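Local atomic coordinates of NanU sialic acid binding protein (Bacteroides fragilis, PDB entry 4L7T), a protein that binds sialic acid with high affinity and, as a SusD-family protein of the outer membrane, probably works with the protein NanO. Residues A45-C50 with Y132-Y137; S37-G42 with I103-L108; E182-S187 with M211-V216; N53-G58 with N279-R284. One frame throughout, in Å; residues are numbered along the deposited sequence.

Contact 1: A45-C50 with Y132-Y137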
loop_
_atom_site.group_PDB
_atom_site.type_symbol
_atom_site.label_atom_id
_atom_site.label_comp_id
_atom_site.label_asym_id
_atom_site.label_seq_id
_atom_site.Cartn_x
_atom_site.Cartn_y
_atom_site.Cartn_z
ATOM N N ALA A 45 -13.654 -6.565 -7.234
ATOM C CA ALA A 45 -14.183 -6.768 -5.902
ATOM C C ALA A 45 -13.403 -7.868 -5.182
ATOM O O ALA A 45 -13.277 -7.810 -3.928
ATOM C CB ALA A 45 -15.743 -7.076 -5.947
ATOM N N LEU A 46 -12.909 -8.888 -5.880
ATOM C CA LEU A 46 -12.069 -9.901 -5.213
ATOM C C LEU A 46 -10.707 -9.320 -4.800
ATOM O O LEU A 46 -10.169 -9.655 -3.725
ATOM C CB LEU A 46 -11.842 -11.072 -6.157
ATOM C CG LEU A 46 -13.052 -11.954 -6.426
ATOM C CD1 LEU A 46 -12.575 -12.934 -7.495
ATOM C CD2 LEU A 46 -13.457 -12.706 -5.141
ATOM N N LEU A 47 -10.128 -8.477 -5.650
ATOM C CA LEU A 47 -8.885 -7.793 -5.278
ATOM C C LEU A 47 -9.096 -6.952 -3.997
ATOM O O LEU A 47 -8.203 -6.971 -3.087
ATOM C CB LEU A 47 -8.423 -6.908 -6.467
ATOM C CG LEU A 47 -7.055 -6.286 -6.308
ATOM C CD1 LEU A 47 -5.995 -7.327 -6.607
ATOM C CD2 LEU A 47 -6.979 -5.116 -7.305
ATOM N N ARG A 48 -10.196 -6.236 -3.886
ATOM C CA ARG A 48 -10.534 -5.448 -2.731
ATOM C C ARG A 48 -10.539 -6.286 -1.408
ATOM O O ARG A 48 -10.199 -5.770 -0.317
ATOM C CB ARG A 48 -11.858 -4.726 -2.922
ATOM C CG ARG A 48 -12.354 -3.956 -1.659
ATOM C CD ARG A 48 -13.584 -3.131 -1.929
ATOM N NE ARG A 48 -14.691 -4.022 -2.375
ATOM C CZ ARG A 48 -15.801 -3.578 -2.976
ATOM N NH1 ARG A 48 -15.997 -2.268 -3.128
ATOM N NH2 ARG A 48 -16.760 -4.447 -3.354
ATOM N N GLU A 49 -10.891 -7.570 -1.529
ATOM C CA GLU A 49 -10.886 -8.465 -0.313
ATOM C C GLU A 49 -9.456 -8.725 0.237
ATOM O O GLU A 49 -9.275 -9.241 1.369
ATOM C CB GLU A 49 -11.555 -9.807 -0.597
ATOM C CG GLU A 49 -13.045 -9.644 -0.774
ATOM C CD GLU A 49 -13.806 -10.927 -1.152
ATOM O OE1 GLU A 49 -13.196 -11.974 -1.495
ATOM O OE2 GLU A 49 -15.048 -10.842 -1.115
ATOM N N CYS A 50 -8.459 -8.416 -0.566
ATOM C CA CYS A 50 -7.069 -8.621 -0.177
ATOM C C CYS A 50 -6.444 -7.326 0.308
ATOM O O CYS A 50 -5.253 -7.288 0.642
ATOM C CB CYS A 50 -6.246 -9.175 -1.339
ATOM S SG CYS A 50 -6.639 -10.825 -2.006
ATOM N N TYR A 132 -4.163 -9.131 -16.982
ATOM C CA TYR A 132 -2.726 -9.417 -16.872
ATOM C C TYR A 132 -2.021 -8.502 -15.865
ATOM O O TYR A 132 -1.130 -8.974 -15.127
ATOM C CB TYR A 132 -1.979 -9.297 -18.196
ATOM C CG TYR A 132 -2.243 -10.426 -19.138
ATOM C CD1 TYR A 132 -1.784 -11.730 -18.872
ATOM C CD2 TYR A 132 -2.903 -10.186 -20.338
ATOM C CE1 TYR A 132 -2.020 -12.777 -19.818
ATOM C CE2 TYR A 132 -3.119 -11.225 -21.241
ATOM C CZ TYR A 132 -2.684 -12.476 -20.960
ATOM O OH TYR A 132 -2.911 -13.463 -21.902
ATOM N N GLY A 133 -2.434 -7.198 -15.848
ATOM C CA GLY A 133 -1.857 -6.224 -14.842
ATOM C C GLY A 133 -2.141 -6.662 -13.434
ATOM O O GLY A 133 -1.168 -6.664 -12.601
ATOM N N MET A 134 -3.381 -7.021 -13.152
ATOM C CA MET A 134 -3.769 -7.435 -11.801
ATOM C C MET A 134 -3.076 -8.727 -11.419
ATOM O O MET A 134 -2.664 -8.887 -10.224
ATOM C CB MET A 134 -5.278 -7.556 -11.649
ATOM C CG MET A 134 -6.008 -6.227 -11.518
ATOM S SD MET A 134 -7.813 -6.505 -11.225
ATOM C CE MET A 134 -7.584 -8.062 -10.249
ATOM N N ARG A 135 -2.913 -9.639 -12.364
ATOM C CA ARG A 135 -2.290 -10.912 -12.029
ATOM C C ARG A 135 -0.811 -10.691 -11.695
ATOM O O ARG A 135 -0.296 -11.234 -10.695
ATOM C CB ARG A 135 -2.444 -11.891 -13.208
ATOM C CG ARG A 135 -1.970 -13.275 -12.778
ATOM C CD ARG A 135 -2.417 -14.314 -13.822
ATOM N NE ARG A 135 -1.538 -14.319 -14.980
ATOM C CZ ARG A 135 -1.724 -15.105 -16.050
ATOM N NH1 ARG A 135 -2.735 -15.981 -16.035
ATOM N NH2 ARG A 135 -0.857 -15.078 -17.076
ATOM N N ALA A 136 -0.130 -9.840 -12.446
ATOM C CA ALA A 136 1.263 -9.467 -12.141
ATOM C C ALA A 136 1.378 -8.736 -10.757
ATOM O O ALA A 136 2.344 -8.947 -10.029
ATOM C CB ALA A 136 1.864 -8.584 -13.274
ATOM N N TYR A 137 0.418 -7.878 -10.443
ATOM C CA TYR A 137 0.359 -7.140 -9.179
ATOM C C TYR A 137 0.300 -8.104 -7.974
ATOM O O TYR A 137 1.098 -8.004 -6.980
ATOM C CB TYR A 137 -0.821 -6.154 -9.142
ATOM C CG TYR A 137 -0.886 -5.424 -7.850
ATOM C CD1 TYR A 137 -0.013 -4.301 -7.621
ATOM C CD2 TYR A 137 -1.798 -5.773 -6.836
ATOM C CE1 TYR A 137 -0.077 -3.588 -6.416
ATOM C CE2 TYR A 137 -1.803 -5.102 -5.676
ATOM C CZ TYR A 137 -0.938 -4.022 -5.446
ATOM O OH TYR A 137 -0.958 -3.367 -4.211
#

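Contact 2: S37-G42 with I103-L108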
loop_
_atom_site.group_PDB
_atom_site.type_symbol
_atom_site.label_atom_id
_atom_site.label_comp_id
_atom_site.label_asym_id
_atom_site.label_seq_id
_atom_site.Cartn_x
_atom_site.Cartn_y
_atom_site.Cartn_z
ATOM N N SER A 37 -18.133 -7.176 -18.696
ATOM C CA SER A 37 -17.997 -6.035 -17.798
ATOM C C SER A 37 -18.308 -6.431 -16.330
ATOM O O SER A 37 -17.576 -6.067 -15.365
ATOM C CB SER A 37 -18.821 -4.869 -18.271
ATOM O OG SER A 37 -18.617 -3.708 -17.502
ATOM N N THR A 38 -19.417 -7.145 -16.138
ATOM C CA THR A 38 -19.815 -7.527 -14.786
ATOM C C THR A 38 -18.767 -8.352 -14.150
ATOM O O THR A 38 -18.498 -8.183 -12.926
ATOM C CB THR A 38 -21.175 -8.306 -14.840
ATOM O OG1 THR A 38 -22.152 -7.359 -15.231
ATOM C CG2 THR A 38 -21.583 -8.729 -13.371
ATOM N N PHE A 39 -18.122 -9.211 -14.920
ATOM C CA PHE A 39 -17.119 -10.159 -14.418
ATOM C C PHE A 39 -15.805 -9.370 -14.044
ATOM O O PHE A 39 -15.135 -9.692 -13.024
ATOM C CB PHE A 39 -16.804 -11.253 -15.358
ATOM C CG PHE A 39 -16.070 -12.395 -14.689
ATOM C CD1 PHE A 39 -16.817 -13.400 -14.007
ATOM C CD2 PHE A 39 -14.660 -12.459 -14.636
ATOM C CE1 PHE A 39 -16.152 -14.461 -13.427
ATOM C CE2 PHE A 39 -13.974 -13.502 -14.020
ATOM C CZ PHE A 39 -14.721 -14.527 -13.397
ATOM N N ASN A 40 -15.495 -8.358 -14.863
ATOM C CA ASN A 40 -14.385 -7.440 -14.539
ATOM C C ASN A 40 -14.695 -6.653 -13.242
ATOM O O ASN A 40 -13.759 -6.489 -12.434
ATOM C CB ASN A 40 -14.212 -6.481 -15.770
ATOM C CG ASN A 40 -12.961 -5.599 -15.625
ATOM O OD1 ASN A 40 -11.865 -6.129 -15.336
ATOM N ND2 ASN A 40 -13.126 -4.282 -15.862
ATOM N N VAL A 41 -15.887 -6.096 -13.041
ATOM C CA VAL A 41 -16.296 -5.469 -11.787
ATOM C C VAL A 41 -16.021 -6.491 -10.624
ATOM O O VAL A 41 -15.397 -6.170 -9.604
ATOM C CB VAL A 41 -17.811 -5.051 -11.797
ATOM C CG1 VAL A 41 -18.321 -4.616 -10.366
ATOM C CG2 VAL A 41 -18.040 -3.889 -12.767
ATOM N N GLY A 42 -16.459 -7.726 -10.838
ATOM C CA GLY A 42 -16.251 -8.826 -9.851
ATOM C C GLY A 42 -14.787 -9.086 -9.521
ATOM O O GLY A 42 -14.441 -9.380 -8.376
ATOM N N ILE A 103 -6.401 -14.741 -8.175
ATOM C CA ILE A 103 -5.647 -15.172 -9.317
ATOM C C ILE A 103 -6.475 -16.220 -10.117
ATOM O O ILE A 103 -6.557 -16.138 -11.328
ATOM C CB ILE A 103 -4.275 -15.742 -8.910
ATOM C CG1 ILE A 103 -3.288 -14.592 -8.507
ATOM C CG2 ILE A 103 -3.595 -16.604 -10.003
ATOM C CD1 ILE A 103 -2.124 -15.156 -7.629
ATOM N N ASN A 104 -7.059 -17.192 -9.417
ATOM C CA ASN A 104 -7.859 -18.204 -10.176
ATOM C C ASN A 104 -8.943 -17.585 -11.057
ATOM O O ASN A 104 -9.091 -17.999 -12.209
ATOM C CB ASN A 104 -8.496 -19.193 -9.190
ATOM C CG ASN A 104 -9.077 -20.446 -9.883
ATOM O OD1 ASN A 104 -8.458 -21.041 -10.742
ATOM N ND2 ASN A 104 -10.217 -20.834 -9.437
ATOM N N GLN A 105 -9.634 -16.610 -10.526
ATOM C CA GLN A 105 -10.713 -15.936 -11.259
ATOM C C GLN A 105 -10.210 -15.036 -12.381
ATOM O O GLN A 105 -10.836 -14.905 -13.452
ATOM C CB GLN A 105 -11.552 -15.103 -10.354
ATOM C CG GLN A 105 -12.165 -15.911 -9.176
ATOM C CD GLN A 105 -13.301 -16.750 -9.598
ATOM O OE1 GLN A 105 -14.244 -16.245 -10.226
ATOM N NE2 GLN A 105 -13.270 -18.064 -9.199
ATOM N N ILE A 106 -9.080 -14.382 -12.152
ATOM C CA ILE A 106 -8.445 -13.691 -13.274
ATOM C C ILE A 106 -8.079 -14.630 -14.374
ATOM O O ILE A 106 -8.192 -14.292 -15.556
ATOM C CB ILE A 106 -7.142 -12.973 -12.808
ATOM C CG1 ILE A 106 -7.541 -11.958 -11.789
ATOM C CG2 ILE A 106 -6.416 -12.234 -13.924
ATOM C CD1 ILE A 106 -6.241 -11.337 -11.027
ATOM N N ASN A 107 -7.639 -15.826 -14.005
ATOM C CA ASN A 107 -7.205 -16.751 -15.012
ATOM C C ASN A 107 -8.417 -17.144 -15.934
ATOM O O ASN A 107 -8.199 -17.404 -17.078
ATOM C CB ASN A 107 -6.591 -17.996 -14.348
ATOM C CG ASN A 107 -5.231 -17.702 -13.756
ATOM O OD1 ASN A 107 -4.608 -16.694 -14.118
ATOM N ND2 ASN A 107 -4.765 -18.552 -12.830
ATOM N N LEU A 108 -9.586 -17.230 -15.335
ATOM C CA LEU A 108 -10.920 -17.510 -15.991
ATOM C C LEU A 108 -11.225 -16.341 -16.944
ATOM O O LEU A 108 -11.479 -16.567 -18.148
ATOM C CB LEU A 108 -12.078 -17.638 -14.994
ATOM C CG LEU A 108 -13.432 -17.966 -15.713
ATOM C CD1 LEU A 108 -13.363 -19.251 -16.540
ATOM C CD2 LEU A 108 -14.623 -18.006 -14.752
#

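Contact 3: E182-S187 with M211-V216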
loop_
_atom_site.group_PDB
_atom_site.type_symbol
_atom_site.label_atom_id
_atom_site.label_comp_id
_atom_site.label_asym_id
_atom_site.label_seq_id
_atom_site.Cartn_x
_atom_site.Cartn_y
_atom_site.Cartn_z
ATOM N N GLU A 182 6.539 -11.276 -17.923
ATOM C CA GLU A 182 5.665 -11.679 -19.059
ATOM C C GLU A 182 4.231 -11.132 -18.975
ATOM O O GLU A 182 3.625 -10.737 -20.017
ATOM C CB GLU A 182 5.614 -13.201 -19.232
ATOM C CG GLU A 182 6.953 -13.794 -19.560
ATOM C CD GLU A 182 6.856 -15.307 -19.935
ATOM O OE1 GLU A 182 5.736 -15.821 -20.206
ATOM O OE2 GLU A 182 7.921 -15.957 -19.987
ATOM N N ASP A 183 3.635 -11.132 -17.775
ATOM C CA ASP A 183 2.317 -10.606 -17.612
ATOM C C ASP A 183 2.297 -9.069 -17.813
ATOM O O ASP A 183 1.314 -8.533 -18.310
ATOM C CB ASP A 183 1.745 -10.961 -16.216
ATOM C CG ASP A 183 1.228 -12.397 -16.150
ATOM O OD1 ASP A 183 0.999 -13.018 -17.256
ATOM O OD2 ASP A 183 1.035 -12.928 -15.002
ATOM N N ILE A 184 3.379 -8.390 -17.372
ATOM C CA ILE A 184 3.467 -6.899 -17.605
ATOM C C ILE A 184 3.462 -6.639 -19.133
ATOM O O ILE A 184 2.722 -5.782 -19.634
ATOM C CB ILE A 184 4.651 -6.229 -16.847
ATOM C CG1 ILE A 184 4.349 -6.268 -15.360
ATOM C CG2 ILE A 184 4.936 -4.839 -17.506
ATOM C CD1 ILE A 184 5.581 -5.866 -14.524
ATOM N N THR A 185 4.284 -7.378 -19.855
ATOM C CA THR A 185 4.329 -7.238 -21.319
ATOM C C THR A 185 2.992 -7.586 -21.934
ATOM O O THR A 185 2.562 -6.868 -22.837
ATOM C CB THR A 185 5.403 -8.207 -21.883
ATOM O OG1 THR A 185 6.686 -7.849 -21.356
ATOM C CG2 THR A 185 5.526 -8.042 -23.375
ATOM N N ALA A 186 2.296 -8.623 -21.483
ATOM C CA ALA A 186 0.970 -8.911 -22.047
ATOM C C ALA A 186 -0.045 -7.816 -21.696
ATOM O O ALA A 186 -0.957 -7.482 -22.498
ATOM C CB ALA A 186 0.464 -10.314 -21.512
ATOM N N SER A 187 0.026 -7.235 -20.478
ATOM C CA SER A 187 -0.843 -6.130 -20.088
ATOM C C SER A 187 -0.624 -4.903 -21.016
ATOM O O SER A 187 -1.600 -4.291 -21.476
ATOM C CB SER A 187 -0.588 -5.723 -18.584
ATOM O OG SER A 187 -1.378 -4.601 -18.315
ATOM N N MET A 211 3.154 1.821 -13.329
ATOM C CA MET A 211 3.678 1.978 -11.960
ATOM C C MET A 211 4.236 0.604 -11.479
ATOM O O MET A 211 5.349 0.552 -10.912
ATOM C CB MET A 211 2.532 2.358 -10.999
ATOM C CG MET A 211 2.095 3.803 -11.047
ATOM S SD MET A 211 3.361 4.923 -10.441
ATOM C CE MET A 211 3.409 4.499 -8.680
ATOM N N LEU A 212 3.473 -0.490 -11.703
ATOM C CA LEU A 212 3.908 -1.782 -11.256
ATOM C C LEU A 212 5.203 -2.128 -12.019
ATOM O O LEU A 212 6.150 -2.683 -11.421
ATOM C CB LEU A 212 2.790 -2.787 -11.624
ATOM C CG LEU A 212 3.181 -4.235 -11.401
ATOM C CD1 LEU A 212 3.517 -4.524 -9.897
ATOM C CD2 LEU A 212 2.079 -5.213 -11.837
ATOM N N LYS A 213 5.267 -1.804 -13.337
ATOM C CA LYS A 213 6.471 -2.026 -14.116
ATOM C C LYS A 213 7.654 -1.297 -13.465
ATOM O O LYS A 213 8.771 -1.874 -13.366
ATOM C CB LYS A 213 6.319 -1.524 -15.557
ATOM C CG LYS A 213 7.531 -1.861 -16.482
ATOM C CD LYS A 213 7.021 -1.576 -17.903
ATOM C CE LYS A 213 8.074 -2.215 -18.891
ATOM N NZ LYS A 213 7.894 -1.618 -20.321
ATOM N N GLY A 214 7.468 -0.030 -13.052
ATOM C CA GLY A 214 8.569 0.719 -12.359
ATOM C C GLY A 214 8.977 -0.086 -11.101
ATOM O O GLY A 214 10.166 -0.369 -10.924
ATOM N N GLU A 215 8.035 -0.459 -10.251
ATOM C CA GLU A 215 8.424 -1.166 -9.002
ATOM C C GLU A 215 9.142 -2.510 -9.317
ATOM O O GLU A 215 10.105 -2.872 -8.611
ATOM C CB GLU A 215 7.191 -1.429 -8.127
ATOM C CG GLU A 215 6.428 -0.241 -7.621
ATOM C CD GLU A 215 5.397 -0.752 -6.607
ATOM O OE1 GLU A 215 4.541 -1.646 -6.959
ATOM O OE2 GLU A 215 5.486 -0.242 -5.483
ATOM N N VAL A 216 8.642 -3.253 -10.336
ATOM C CA VAL A 216 9.087 -4.597 -10.615
ATOM C C VAL A 216 10.499 -4.531 -11.175
ATOM O O VAL A 216 11.386 -5.339 -10.759
ATOM C CB VAL A 216 8.074 -5.241 -11.576
ATOM C CG1 VAL A 216 8.693 -6.419 -12.315
ATOM C CG2 VAL A 216 6.841 -5.722 -10.790
#

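Contact 4: N53-G58 with N279-R284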
loop_
_atom_site.group_PDB
_atom_site.type_symbol
_atom_site.label_atom_id
_atom_site.label_comp_id
_atom_site.label_asym_id
_atom_site.label_seq_id
_atom_site.Cartn_x
_atom_site.Cartn_y
_atom_site.Cartn_z
ATOM N N ASN A 53 -4.640 -7.084 3.690
ATOM C CA ASN A 53 -3.377 -7.868 3.521
ATOM C C ASN A 53 -2.301 -7.102 2.740
ATOM O O ASN A 53 -1.123 -7.132 3.122
ATOM C CB ASN A 53 -3.602 -9.239 2.939
ATOM C CG ASN A 53 -4.207 -10.193 3.981
ATOM O OD1 ASN A 53 -3.967 -10.037 5.174
ATOM N ND2 ASN A 53 -4.960 -11.169 3.524
ATOM N N PHE A 54 -2.714 -6.346 1.705
ATOM C CA PHE A 54 -1.745 -5.435 1.030
ATOM C C PHE A 54 -1.104 -4.496 2.062
ATOM O O PHE A 54 0.086 -4.311 2.017
ATOM C CB PHE A 54 -2.410 -4.605 -0.101
ATOM C CG PHE A 54 -3.019 -5.468 -1.252
ATOM C CD1 PHE A 54 -2.511 -6.709 -1.569
ATOM C CD2 PHE A 54 -4.061 -4.969 -1.992
ATOM C CE1 PHE A 54 -3.059 -7.472 -2.638
ATOM C CE2 PHE A 54 -4.623 -5.776 -3.040
ATOM C CZ PHE A 54 -4.105 -6.962 -3.354
ATOM N N PHE A 55 -1.855 -3.870 2.980
ATOM C CA PHE A 55 -1.288 -3.016 3.965
ATOM C C PHE A 55 -0.372 -3.801 4.904
ATOM O O PHE A 55 0.761 -3.362 5.209
ATOM C CB PHE A 55 -2.432 -2.422 4.798
ATOM C CG PHE A 55 -1.998 -1.692 6.014
ATOM C CD1 PHE A 55 -1.269 -0.490 5.934
ATOM C CD2 PHE A 55 -2.175 -2.301 7.258
ATOM C CE1 PHE A 55 -0.815 0.071 7.084
ATOM C CE2 PHE A 55 -1.767 -1.693 8.428
ATOM C CZ PHE A 55 -1.089 -0.533 8.370
ATOM N N LEU A 56 -0.870 -4.965 5.368
ATOM C CA LEU A 56 -0.045 -5.741 6.354
ATOM C C LEU A 56 1.255 -6.213 5.719
ATOM O O LEU A 56 2.288 -6.243 6.404
ATOM C CB LEU A 56 -0.830 -7.003 6.851
ATOM C CG LEU A 56 -2.039 -6.749 7.737
ATOM C CD1 LEU A 56 -2.606 -8.105 8.206
ATOM C CD2 LEU A 56 -1.740 -5.829 8.966
ATOM N N LEU A 57 1.216 -6.611 4.448
ATOM C CA LEU A 57 2.447 -7.034 3.789
ATOM C C LEU A 57 3.435 -5.847 3.608
ATOM O O LEU A 57 4.629 -6.045 3.593
ATOM C CB LEU A 57 2.132 -7.674 2.431
ATOM C CG LEU A 57 1.368 -9.039 2.560
ATOM C CD1 LEU A 57 0.972 -9.416 1.143
ATOM C CD2 LEU A 57 2.308 -10.107 3.185
ATOM N N GLY A 58 2.910 -4.635 3.409
ATOM C CA GLY A 58 3.788 -3.565 2.959
ATOM C C GLY A 58 4.261 -2.664 4.059
ATOM O O GLY A 58 5.169 -1.859 3.796
ATOM N N ASN A 279 -16.555 -1.952 3.842
ATOM C CA ASN A 279 -15.856 -1.034 4.730
ATOM C C ASN A 279 -14.337 -1.202 4.507
ATOM O O ASN A 279 -13.858 -2.265 4.076
ATOM C CB ASN A 279 -16.113 -1.434 6.185
ATOM C CG ASN A 279 -17.561 -1.197 6.611
ATOM O OD1 ASN A 279 -18.229 -2.131 7.118
ATOM N ND2 ASN A 279 -18.044 0.034 6.460
ATOM N N MET A 280 -13.633 -0.126 4.764
ATOM C CA MET A 280 -12.150 -0.080 4.497
ATOM C C MET A 280 -11.493 -1.259 5.206
ATOM O O MET A 280 -11.721 -1.488 6.385
ATOM C CB MET A 280 -11.566 1.239 4.996
ATOM C CG MET A 280 -10.026 1.210 4.706
ATOM S SD MET A 280 -9.305 2.794 5.047
ATOM C CE MET A 280 -7.510 2.500 5.121
ATOM N N TRP A 281 -10.747 -2.053 4.448
ATOM C CA TRP A 281 -10.097 -3.249 4.970
ATOM C C TRP A 281 -11.078 -4.232 5.610
ATOM O O TRP A 281 -10.702 -4.948 6.534
ATOM C CB TRP A 281 -8.956 -2.904 5.966
ATOM C CG TRP A 281 -7.855 -2.003 5.406
ATOM C CD1 TRP A 281 -7.621 -1.678 4.066
ATOM C CD2 TRP A 281 -6.805 -1.374 6.165
ATOM N NE1 TRP A 281 -6.535 -0.827 3.992
ATOM C CE2 TRP A 281 -6.007 -0.635 5.245
ATOM C CE3 TRP A 281 -6.475 -1.349 7.547
ATOM C CZ2 TRP A 281 -4.896 0.146 5.671
ATOM C CZ3 TRP A 281 -5.384 -0.579 7.973
ATOM C CH2 TRP A 281 -4.583 0.132 7.032
ATOM N N ASP A 282 -12.296 -4.302 5.063
ATOM C CA ASP A 282 -13.349 -5.212 5.647
ATOM C C ASP A 282 -13.476 -5.019 7.177
ATOM O O ASP A 282 -13.644 -6.012 7.900
ATOM C CB ASP A 282 -13.103 -6.670 5.281
ATOM C CG ASP A 282 -14.393 -7.531 5.367
ATOM O OD1 ASP A 282 -15.470 -6.927 5.436
ATOM O OD2 ASP A 282 -14.272 -8.781 5.336
ATOM N N ASP A 283 -13.522 -3.752 7.620
ATOM C CA ASP A 283 -13.659 -3.254 8.977
ATOM C C ASP A 283 -12.369 -3.398 9.793
ATOM O O ASP A 283 -12.340 -2.962 10.942
ATOM C CB ASP A 283 -14.826 -3.997 9.709
ATOM C CG ASP A 283 -15.282 -3.327 10.911
ATOM O OD1 ASP A 283 -15.480 -2.125 10.858
ATOM O OD2 ASP A 283 -15.528 -4.064 11.938
ATOM N N ARG A 284 -11.294 -3.863 9.175
ATOM C CA ARG A 284 -10.047 -3.979 9.962
ATOM C C ARG A 284 -9.200 -2.715 10.087
ATOM O O ARG A 284 -8.279 -2.640 10.902
ATOM C CB ARG A 284 -9.305 -5.149 9.451
ATOM C CG ARG A 284 -10.095 -6.381 9.820
ATOM C CD ARG A 284 -9.801 -7.547 9.013
ATOM N NE ARG A 284 -9.944 -7.355 7.553
ATOM C CZ ARG A 284 -9.723 -8.348 6.679
ATOM N NH1 ARG A 284 -9.378 -9.560 7.149
ATOM N NH2 ARG A 284 -9.850 -8.168 5.366
#

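Contact 1: A45-C50 with Y132-Y137
Met134 meets Leu47 through a single atom, the terminal methyl CE, and the two side chains reach toward each other tip to tip. CE lies 4.0 Å from Leu47 CD1 and is just as close to Leu47 CB, so the methyl rests against both the root and one branch end of the leucine. The thioether places it there: CG and SD run out in extended fashion, then chi3 of 33° folds CE back out of that line. CE also packs on Ile106 of helix 99-115. Next along the helix, Arg135 turns away from Leu47 and sends its guanidinium group to Asp183 and Asn107. One turn on from Gly133, Tyr137 faces the contact again, and its CD2 comes within 4.5 Å of Leu47 CD1, an oblique and looser approach. The phenol is committed elsewhere, with OH bonded to His141 NE2 and the ring meeting Phe54 edge to face. All three touching residues are buried, yet the CA atoms of Leu47 and Met134 stand 8.3 Å apart and only 136 Å² is buried. Helices 33-48 and 121-146, both in sequence assigned to the TPR clan, thus pack together in a probably TPR-related part of the SusD fold.

Contact 2: S37-G42 with I103-L108
Phe39 reaches across to Gln105 and Leu108 with the far end of its ring, while its inner atoms serve as a spacer. CB leaves helix 33-48 toward helix 99-115, and with chi1 at -165° CG lies beside the carbonyl carbon. CB, CG and the two CD atoms make no close contact with residues 103-108. Beyond them, CE2 comes 3.5 Å from Gln105 O, which sits at the ring edge close to the ring plane. At the tip, CZ has two neighbours: Gln105 OE1 at 3.6 Å and Leu108 CD2 at 3.7 Å. CE1, the other shoulder, brushes the same two groups, each at 4.1 Å, the leucine methyl approaching obliquely.

The bend of Gln105 at chi2 (-76°) brings OE1 up to the CZ corner of the ring, off its plane; the backbone O meets CE2 independently of that torsion. The two side chains cross at about a right angle, with ring and amide planes 33° apart. Gln105 also packs on Leu43 and Leu46 of helix 33-48, and Trp30 meets the Phe39 ring. The join packs two helices of the TPR-clan region toward the periphery, about 22 Å from contact centre to chain centre. Gln105 O at the CE2 edge probably gives a weak C-H to oxygen attraction; the leucine methyl adds dispersion, and the partly buried join has no conventional hydrogen bond between its two segments.

Contact 3: E182-S187 with M211-V216
Ile184 is the hub of this contact: both branches of its side chain meet helix 206-223, and the residue accounts for 100 of the 170 Å² buried between the segments. The tightly enclosed part lies at CD1, where three valine carbons gather round one methyl and every residue is buried. CD1 is 3.9 Å from Val216 CG1, and Val216 CB and CG2 are equally near, so the isoleucine end sits squarely against the valine branch point, tip to tip. Chi1 of -69° holds CG1 anti to the carbonyl carbon and directs the longer branch to this spot. Leu212 closes in less firmly, its CG lying 4.3 Å from Ile184 CD1, and it continues into the interior against Ala136 and Phe140 of helix 121-146.

Helices 173-191 and 206-223 are successive in the chain and run nearly antiparallel, at 155° over the short segments with axes 10.7 Å apart. They thus form a helical hairpin, in keeping with the TPR-like character of the SusD family. The backbones come nearest at Ile184 and Lys213, whose CA atoms are 6.7 Å apart.

Toward solvent the distances are similar but the partner changes character, from buried valine to partly exposed lysine. Ile184 CG2 lies against the aliphatic part of Lys213, 3.9 Å from its CD, with CB and CG only slightly farther off. All the outer lysine torsions are near 180°, so its methylenes cross the isoleucine obliquely and carry NZ past it to a salt bridge with Glu188.

Contact 4: N53-G58 with N279-R284
Chi1 of 170° in Phe55 and of -57° in Trp281 swing the two rings toward each other, the phenylalanine from helix 51-58 and the tryptophan from the loop facing it. They form an offset stack: the Phe55 ring and the six-membered ring of Trp281 have centroids 4.2 Å apart and planes inclined by 23°. The indole leads with its outer corner. Trp281 CH2 stands over the middle of one Phe55 face, and its nearest atom there is Phe55 CG at 3.3 Å, a close approach. Phe55 CB adds an off-centre CH-pi contact, 4.1 Å from the centroid of the six-membered ring of Trp281. On the other face of the indole lies Met280 CE, so the tryptophan is sandwiched between a methyl and the phenylalanine.

The stack joins parts of the SusD fold that are far apart in sequence, an early helix and the loop between strand 267-271 and helix 284-289, with its centre about 9 Å from the centre of the chain. Tyr383 of strand 383-387 and Phe285 meet Trp281 edge to face and extend the aromatic cluster.

The loop owes its shape to an unusual backbone. Trp281, Asp282 and Asp283 all have positive phi, a short left-handed turn that ends where Arg284 folds back on it. Trp281 O is gripped twice, by Arg284 NE at 2.7 Å in an almost straight bond and by Arg284 N at 2.9 Å, the two donors arriving from opposite faces of the carbonyl plane. NE delivers its bond in the guanidinium plane, which ties the arginine side chain to the residue whose indole covers Phe55.

Contacts 1, 3 and 4 are buried, with contact 4 nearest the chain centre at about 9 Å from centre to centre, whereas contact 2, about 22 Å out, is only partly buried. Contacts 1 and 2 share helix 33-48. Contact 1 is the junction of the set: it touches contacts 2 and 3 through the polar partners of Arg135 and contact 4 through Tyr137, while the other three do not touch one another. Chemistry follows position: a leucine against a methionine methyl and, more loosely, a tyrosine ring in contact 1, ring stacking in contact 4, ring edge against a carbonyl oxygen in contact 2, and an apolar core grading into a lysine chain in contact 3. Contact 4 alone pairs a helix with a loop.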